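Local atomic coordinates of necrotic enteritis toxin B (Clostridium perfringens, PDB entry 4I0N), a protein that probably forms oligomeric transmembrane pores, as a secreted toxin of the alpha-hemolysin type associated with necrotic enteritis. Residues A[76-90]-A[239-253]. Residues are numbered along the deposited sequence; the frame is centred on the assembly and turned at random.
Sequences YGKMKWPETYRINVK and IIVEYQRFDNDYILN
Glu83 N and Thr84 N both donate to Phe246 O, the former at 2.8 Å and the latter longer, at 3.2 Å, but straighter (164° against 148°) and on a lone pair; together they define a classic beta bulge between the antiparallel strands 76-90 and 239-253. On either side of it alternate pairs exchange two bonds, as Met79 with Tyr250 and Asn88 with Glu242; the extra residue shifts the register by one between Pro82 and Thr84, and both amides stay satisfied.

Asp247 shows how a buried carboxylate can be paid for from several directions. Arg245 grips it side-on, NE to OD1 and NH2 to OD2, each nitrogen on a syn lone pair. OD2 also receives Lys80 NZ at 3.1 Å, from above the carboxylate plane, because the lysine chain bends at chi3 and chi4. Each cation has a second carboxylate partner, Lys80 in Asp67 and Arg245 in Glu270. On the opposite face, toward the Lys90-Ile240 end, Glu242 divides its oxygens: Asn88 ND2 reaches OE1 at 2.9 Å on the anti side, while Asn88 OD1 is bonded to Ser167, and Lys90 NZ, on an extended chain, meets OE2 at 2.7 Å on the syn side. Waters serve the longer gaps, two of them joining Lys78 NZ to Asp249, another Glu83 OE1 to Asn248 ND2. Asn248 CB rests 3.2 Å above one face of the Trp81 indole, whose NE1 is bonded to Asn263.

Within the leukocidin-type beta fold, strand 258-279 flanks 239-253, strands 69-72 and 165-172 pair with successive parts of 76-90, and strand 53-65 packs against Tyr85, Val241 and Tyr243.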
loop_
_atom_site.group_PDB
_atom_site.type_symbol
_atom_site.label_atom_id
_atom_site.label_comp_id
_atom_site.label_asym_id
_atom_site.label_seq_id
_atom_site.Cartn_x
_atom_site.Cartn_y
_atom_site.Cartn_z
ATOM N N TYR A 76 -27.675 19.730 0.371
ATOM C CA TYR A 76 -26.878 18.753 1.104
ATOM C C TYR A 76 -25.991 17.947 0.155
ATOM O O TYR A 76 -26.405 17.590 -0.950
ATOM C CB TYR A 76 -27.805 17.829 1.911
ATOM C CG TYR A 76 -27.073 16.750 2.669
ATOM C CD1 TYR A 76 -26.527 17.009 3.928
ATOM C CD2 TYR A 76 -26.910 15.474 2.116
ATOM C CE1 TYR A 76 -25.839 16.012 4.621
ATOM C CE2 TYR A 76 -26.227 14.480 2.795
ATOM C CZ TYR A 76 -25.699 14.760 4.051
ATOM O OH TYR A 76 -25.016 13.770 4.724
ATOM N N GLY A 77 -24.770 17.651 0.590
ATOM C CA GLY A 77 -23.906 16.789 -0.202
ATOM C C GLY A 77 -23.053 15.933 0.703
ATOM O O GLY A 77 -22.697 16.354 1.799
ATOM N N LYS A 78 -22.751 14.723 0.239
ATOM C CA LYS A 78 -21.786 13.867 0.917
ATOM C C LYS A 78 -20.844 13.223 -0.070
ATOM O O LYS A 78 -21.267 12.584 -1.050
ATOM C CB LYS A 78 -22.457 12.788 1.771
ATOM C CG LYS A 78 -21.422 11.879 2.481
ATOM C CD LYS A 78 -22.057 10.927 3.459
ATOM C CE LYS A 78 -22.567 9.695 2.751
ATOM N NZ LYS A 78 -22.970 8.703 3.764
ATOM N N MET A 79 -19.557 13.398 0.200
ATOM C CA MET A 79 -18.503 12.753 -0.570
ATOM C C MET A 79 -17.751 11.794 0.337
ATOM O O MET A 79 -17.098 12.224 1.297
ATOM C CB MET A 79 -17.548 13.815 -1.128
ATOM C CG MET A 79 -16.289 13.223 -1.815
ATOM S SD MET A 79 -15.282 14.582 -2.448
ATOM C CE MET A 79 -13.664 13.822 -2.569
ATOM N N LYS A 80 -17.861 10.494 0.051
ATOM C CA LYS A 80 -17.055 9.503 0.735
ATOM C C LYS A 80 -15.723 9.362 0.000
ATOM O O LYS A 80 -15.705 9.193 -1.225
ATOM C CB LYS A 80 -17.786 8.153 0.790
ATOM C CG LYS A 80 -17.016 7.120 1.614
ATOM C CD LYS A 80 -17.726 5.794 1.690
ATOM C CE LYS A 80 -17.690 5.016 0.362
ATOM N NZ LYS A 80 -16.320 4.491 0.040
ATOM N N TRP A 81 -14.613 9.368 0.739
ATOM C CA TRP A 81 -13.291 9.412 0.111
ATOM C C TRP A 81 -12.288 8.665 1.001
ATOM O O TRP A 81 -12.544 8.505 2.196
ATOM C CB TRP A 81 -12.874 10.877 -0.138
ATOM C CG TRP A 81 -12.704 11.681 1.114
ATOM C CD1 TRP A 81 -13.692 12.223 1.896
ATOM C CD2 TRP A 81 -11.468 11.999 1.746
ATOM N NE1 TRP A 81 -13.130 12.887 2.974
ATOM C CE2 TRP A 81 -11.768 12.740 2.916
ATOM C CE3 TRP A 81 -10.123 11.715 1.441
ATOM C CZ2 TRP A 81 -10.776 13.219 3.784
ATOM C CZ3 TRP A 81 -9.129 12.199 2.288
ATOM C CH2 TRP A 81 -9.467 12.953 3.453
ATOM N N PRO A 82 -11.189 8.153 0.409
ATOM C CA PRO A 82 -10.243 7.355 1.193
ATOM C C PRO A 82 -9.203 8.227 1.888
ATOM O O PRO A 82 -8.420 8.934 1.228
ATOM C CB PRO A 82 -9.595 6.457 0.135
ATOM C CG PRO A 82 -9.581 7.300 -1.088
ATOM C CD PRO A 82 -10.905 8.078 -1.036
ATOM N N GLU A 83 -9.215 8.198 3.217
ATOM C CA GLU A 83 -8.303 9.036 3.976
ATOM C C GLU A 83 -7.001 8.302 4.261
ATOM O O GLU A 83 -5.944 8.938 4.324
ATOM C CB GLU A 83 -8.976 9.566 5.254
ATOM C CG GLU A 83 -8.130 10.610 6.030
ATOM C CD GLU A 83 -7.103 9.981 6.964
ATOM O OE1 GLU A 83 -7.213 8.765 7.266
ATOM O OE2 GLU A 83 -6.175 10.712 7.392
ATOM N N THR A 84 -7.071 6.976 4.428
ATOM C CA THR A 84 -5.873 6.144 4.664
ATOM C C THR A 84 -5.991 4.804 3.943
ATOM O O THR A 84 -7.009 4.099 4.076
ATOM C CB THR A 84 -5.582 5.879 6.201
ATOM O OG1 THR A 84 -5.268 7.120 6.864
ATOM C CG2 THR A 84 -4.379 4.915 6.367
ATOM N N TYR A 85 -4.949 4.448 3.186
ATOM C CA TYR A 85 -4.784 3.061 2.763
ATOM C C TYR A 85 -3.745 2.378 3.674
ATOM O O TYR A 85 -2.645 2.877 3.828
ATOM C CB TYR A 85 -4.279 3.003 1.335
ATOM C CG TYR A 85 -5.191 3.586 0.296
ATOM C CD1 TYR A 85 -6.078 2.759 -0.419
ATOM C CD2 TYR A 85 -5.123 4.945 -0.036
ATOM C CE1 TYR A 85 -6.901 3.280 -1.431
ATOM C CE2 TYR A 85 -5.961 5.489 -1.047
ATOM C CZ TYR A 85 -6.837 4.640 -1.733
ATOM O OH TYR A 85 -7.639 5.156 -2.737
ATOM N N ARG A 86 -4.093 1.226 4.242
ATOM C CA ARG A 86 -3.165 0.449 5.061
ATOM C C ARG A 86 -2.834 -0.871 4.380
ATOM O O ARG A 86 -3.741 -1.601 3.915
ATOM C CB ARG A 86 -3.751 0.158 6.431
ATOM C CG ARG A 86 -2.761 -0.646 7.314
ATOM C CD ARG A 86 -3.257 -0.709 8.756
ATOM N NE ARG A 86 -3.181 0.606 9.375
ATOM C CZ ARG A 86 -3.631 0.904 10.594
ATOM N NH1 ARG A 86 -4.201 -0.023 11.350
ATOM N NH2 ARG A 86 -3.507 2.145 11.058
ATOM N N ILE A 87 -1.541 -1.172 4.321
ATOM C CA ILE A 87 -1.078 -2.411 3.688
ATOM C C ILE A 87 -0.289 -3.155 4.754
ATOM O O ILE A 87 0.677 -2.627 5.289
ATOM C CB ILE A 87 -0.202 -2.126 2.430
ATOM C CG1 ILE A 87 -1.062 -1.584 1.273
ATOM C CG2 ILE A 87 0.551 -3.404 1.952
ATOM C CD1 ILE A 87 -1.227 -0.092 1.251
ATOM N N ASN A 88 -0.709 -4.383 5.059
ATOM C CA ASN A 88 0.039 -5.216 5.992
ATOM C C ASN A 88 0.552 -6.418 5.213
ATOM O O ASN A 88 -0.197 -7.023 4.430
ATOM C CB ASN A 88 -0.841 -5.728 7.127
ATOM C CG ASN A 88 -1.473 -4.625 7.953
ATOM O OD1 ASN A 88 -0.910 -3.552 8.155
ATOM N ND2 ASN A 88 -2.662 -4.901 8.454
ATOM N N VAL A 89 1.816 -6.761 5.427
ATOM C CA VAL A 89 2.350 -7.975 4.859
ATOM C C VAL A 89 2.852 -8.808 6.045
ATOM O O VAL A 89 3.743 -8.374 6.770
ATOM C CB VAL A 89 3.474 -7.676 3.842
ATOM C CG1 VAL A 89 4.027 -8.961 3.293
ATOM C CG2 VAL A 89 2.947 -6.809 2.671
ATOM N N LYS A 90 2.261 -9.985 6.247
ATOM C CA LYS A 90 2.576 -10.817 7.400
ATOM C C LYS A 90 3.236 -12.090 6.930
ATOM O O LYS A 90 2.853 -12.638 5.914
ATOM C CB LYS A 90 1.320 -11.167 8.206
ATOM C CG LYS A 90 0.685 -9.957 8.891
ATOM C CD LYS A 90 -0.612 -10.372 9.570
ATOM C CE LYS A 90 -1.283 -9.193 10.253
ATOM N NZ LYS A 90 -2.626 -9.601 10.792
ATOM N N ILE A 239 2.709 -15.996 3.228
ATOM C CA ILE A 239 2.646 -14.535 3.303
ATOM C C ILE A 239 1.171 -14.141 3.169
ATOM O O ILE A 239 0.459 -14.628 2.269
ATOM C CB ILE A 239 3.492 -13.857 2.174
ATOM C CG1 ILE A 239 4.994 -14.001 2.474
ATOM C CG2 ILE A 239 3.047 -12.362 1.914
ATOM C CD1 ILE A 239 5.516 -13.162 3.652
ATOM N N ILE A 240 0.716 -13.275 4.076
ATOM C CA ILE A 240 -0.636 -12.739 4.042
ATOM C C ILE A 240 -0.549 -11.258 3.708
ATOM O O ILE A 240 0.131 -10.499 4.392
ATOM C CB ILE A 240 -1.372 -12.937 5.390
ATOM C CG1 ILE A 240 -1.316 -14.418 5.820
ATOM C CG2 ILE A 240 -2.829 -12.430 5.291
ATOM C CD1 ILE A 240 -1.458 -14.646 7.307
ATOM N N VAL A 241 -1.227 -10.851 2.644
ATOM C CA VAL A 241 -1.279 -9.435 2.247
ATOM C C VAL A 241 -2.657 -8.943 2.667
ATOM O O VAL A 241 -3.652 -9.490 2.197
ATOM C CB VAL A 241 -1.152 -9.301 0.723
ATOM C CG1 VAL A 241 -1.304 -7.821 0.289
ATOM C CG2 VAL A 241 0.213 -9.823 0.249
ATOM N N GLU A 242 -2.710 -7.955 3.568
ATOM C CA GLU A 242 -3.973 -7.400 4.074
ATOM C C GLU A 242 -4.065 -5.969 3.590
ATOM O O GLU A 242 -3.121 -5.187 3.768
ATOM C CB GLU A 242 -4.064 -7.415 5.603
ATOM C CG GLU A 242 -3.794 -8.768 6.231
ATOM C CD GLU A 242 -3.775 -8.712 7.744
ATOM O OE1 GLU A 242 -3.702 -7.592 8.341
ATOM O OE2 GLU A 242 -3.838 -9.806 8.346
ATOM N N TYR A 243 -5.182 -5.651 2.949
ATOM C CA TYR A 243 -5.443 -4.299 2.484
ATOM C C TYR A 243 -6.639 -3.743 3.243
ATOM O O TYR A 243 -7.667 -4.409 3.385
ATOM C CB TYR A 243 -5.846 -4.341 1.019
ATOM C CG TYR A 243 -4.808 -4.697 0.012
ATOM C CD1 TYR A 243 -3.448 -4.423 0.198
ATOM C CD2 TYR A 243 -5.215 -5.234 -1.212
ATOM C CE1 TYR A 243 -2.517 -4.696 -0.821
ATOM C CE2 TYR A 243 -4.308 -5.498 -2.221
ATOM C CZ TYR A 243 -2.974 -5.252 -2.032
ATOM O OH TYR A 243 -2.125 -5.549 -3.082
ATOM N N GLN A 244 -6.517 -2.505 3.697
ATOM C CA GLN A 244 -7.587 -1.850 4.438
ATOM C C GLN A 244 -7.690 -0.426 3.930
ATOM O O GLN A 244 -6.675 0.231 3.709
ATOM C CB GLN A 244 -7.222 -1.908 5.915
ATOM C CG GLN A 244 -8.311 -1.650 6.894
ATOM C CD GLN A 244 -7.974 -2.322 8.230
ATOM O OE1 GLN A 244 -6.853 -2.800 8.437
ATOM N NE2 GLN A 244 -8.927 -2.374 9.107
ATOM N N ARG A 245 -8.912 0.060 3.718
ATOM C CA ARG A 245 -9.076 1.417 3.252
ATOM C C ARG A 245 -10.002 2.129 4.229
ATOM O O ARG A 245 -11.141 1.707 4.400
ATOM C CB ARG A 245 -9.661 1.426 1.833
ATOM C CG ARG A 245 -9.580 2.817 1.169
ATOM C CD ARG A 245 -10.460 2.965 -0.079
ATOM N NE ARG A 245 -11.877 2.811 0.267
ATOM C CZ ARG A 245 -12.692 1.928 -0.302
ATOM N NH1 ARG A 245 -12.272 1.163 -1.317
ATOM N NH2 ARG A 245 -13.951 1.842 0.119
ATOM N N PHE A 246 -9.493 3.162 4.894
ATOM C CA PHE A 246 -10.276 3.908 5.886
ATOM C C PHE A 246 -10.866 5.105 5.188
ATOM O O PHE A 246 -10.131 5.975 4.707
ATOM C CB PHE A 246 -9.402 4.354 7.047
ATOM C CG PHE A 246 -8.819 3.199 7.834
ATOM C CD1 PHE A 246 -9.598 2.547 8.788
ATOM C CD2 PHE A 246 -7.520 2.765 7.616
ATOM C CE1 PHE A 246 -9.076 1.468 9.531
ATOM C CE2 PHE A 246 -6.992 1.704 8.348
ATOM C CZ PHE A 246 -7.778 1.054 9.307
ATOM N N ASP A 247 -12.190 5.150 5.171
ATOM C CA ASP A 247 -12.906 6.180 4.445
ATOM C C ASP A 247 -13.312 7.289 5.386
ATOM O O ASP A 247 -13.484 7.068 6.594
ATOM C CB ASP A 247 -14.131 5.586 3.754
ATOM C CG ASP A 247 -13.767 4.645 2.605
ATOM O OD1 ASP A 247 -12.744 4.865 1.917
ATOM O OD2 ASP A 247 -14.526 3.683 2.405
ATOM N N ASN A 248 -13.420 8.498 4.835
ATOM C CA ASN A 248 -14.014 9.629 5.532
ATOM C C ASN A 248 -15.229 10.128 4.746
ATOM O O ASN A 248 -15.349 9.859 3.543
ATOM C CB ASN A 248 -13.001 10.790 5.652
ATOM C CG ASN A 248 -11.967 10.601 6.788
ATOM O OD1 ASN A 248 -11.271 11.560 7.115
ATOM N ND2 ASN A 248 -11.839 9.381 7.348
ATOM N N ASP A 249 -16.116 10.841 5.433
ATOM C CA ASP A 249 -17.269 11.461 4.805
ATOM C C ASP A 249 -17.066 12.958 4.836
ATOM O O ASP A 249 -17.026 13.564 5.922
ATOM C CB ASP A 249 -18.548 11.158 5.595
ATOM C CG ASP A 249 -18.995 9.693 5.517
ATOM O OD1 ASP A 249 -18.522 8.905 4.664
ATOM O OD2 ASP A 249 -19.898 9.341 6.327
ATOM N N TYR A 250 -16.960 13.556 3.655
ATOM C CA TYR A 250 -16.912 15.016 3.551
ATOM C C TYR A 250 -18.299 15.559 3.176
ATOM O O TYR A 250 -18.852 15.243 2.106
ATOM C CB TYR A 250 -15.847 15.456 2.550
ATOM C CG TYR A 250 -15.791 16.975 2.435
ATOM C CD1 TYR A 250 -15.376 17.762 3.507
ATOM C CD2 TYR A 250 -16.204 17.619 1.263
ATOM C CE1 TYR A 250 -15.366 19.172 3.409
ATOM C CE2 TYR A 250 -16.182 19.008 1.158
ATOM C CZ TYR A 250 -15.776 19.774 2.231
ATOM O OH TYR A 250 -15.749 21.147 2.099
ATOM N N ILE A 251 -18.878 16.327 4.098
ATOM C CA ILE A 251 -20.301 16.671 4.045
ATOM C C ILE A 251 -20.465 18.181 3.858
ATOM O O ILE A 251 -19.799 18.977 4.532
ATOM C CB ILE A 251 -21.014 16.234 5.353
ATOM C CG1 ILE A 251 -20.965 14.712 5.508
ATOM C CG2 ILE A 251 -22.467 16.714 5.380
ATOM C CD1 ILE A 251 -21.055 14.234 6.986
ATOM N N LEU A 252 -21.357 18.555 2.939
ATOM C CA LEU A 252 -21.702 19.954 2.687
ATOM C C LEU A 252 -23.142 20.205 3.101
ATOM O O LEU A 252 -24.038 19.425 2.750
ATOM C CB LEU A 252 -21.578 20.295 1.198
ATOM C CG LEU A 252 -20.168 20.295 0.605
ATOM C CD1 LEU A 252 -20.223 20.454 -0.918
ATOM C CD2 LEU A 252 -19.284 21.345 1.274
ATOM N N ASN A 253 -23.338 21.267 3.875
ATOM C CA ASN A 253 -24.671 21.754 4.249
ATOM C C ASN A 253 -24.820 23.224 3.862
ATOM O O ASN A 253 -23.972 24.065 4.189
ATOM C CB ASN A 253 -24.911 21.618 5.761
ATOM C CG ASN A 253 -25.055 20.184 6.218
ATOM O OD1 ASN A 253 -26.114 19.581 6.073
ATOM N ND2 ASN A 253 -24.000 19.639 6.814
HETATM O O HOH W 1 -20.358 7.165 3.598
HETATM O O HOH W 2 -22.853 10.144 6.580
HETATM O O HOH W 3 -13.926 6.071 -0.286
HETATM O O HOH W 4 -9.426 8.504 8.982
HETATM O O HOH W 5 -4.612 -3.309 10.859
#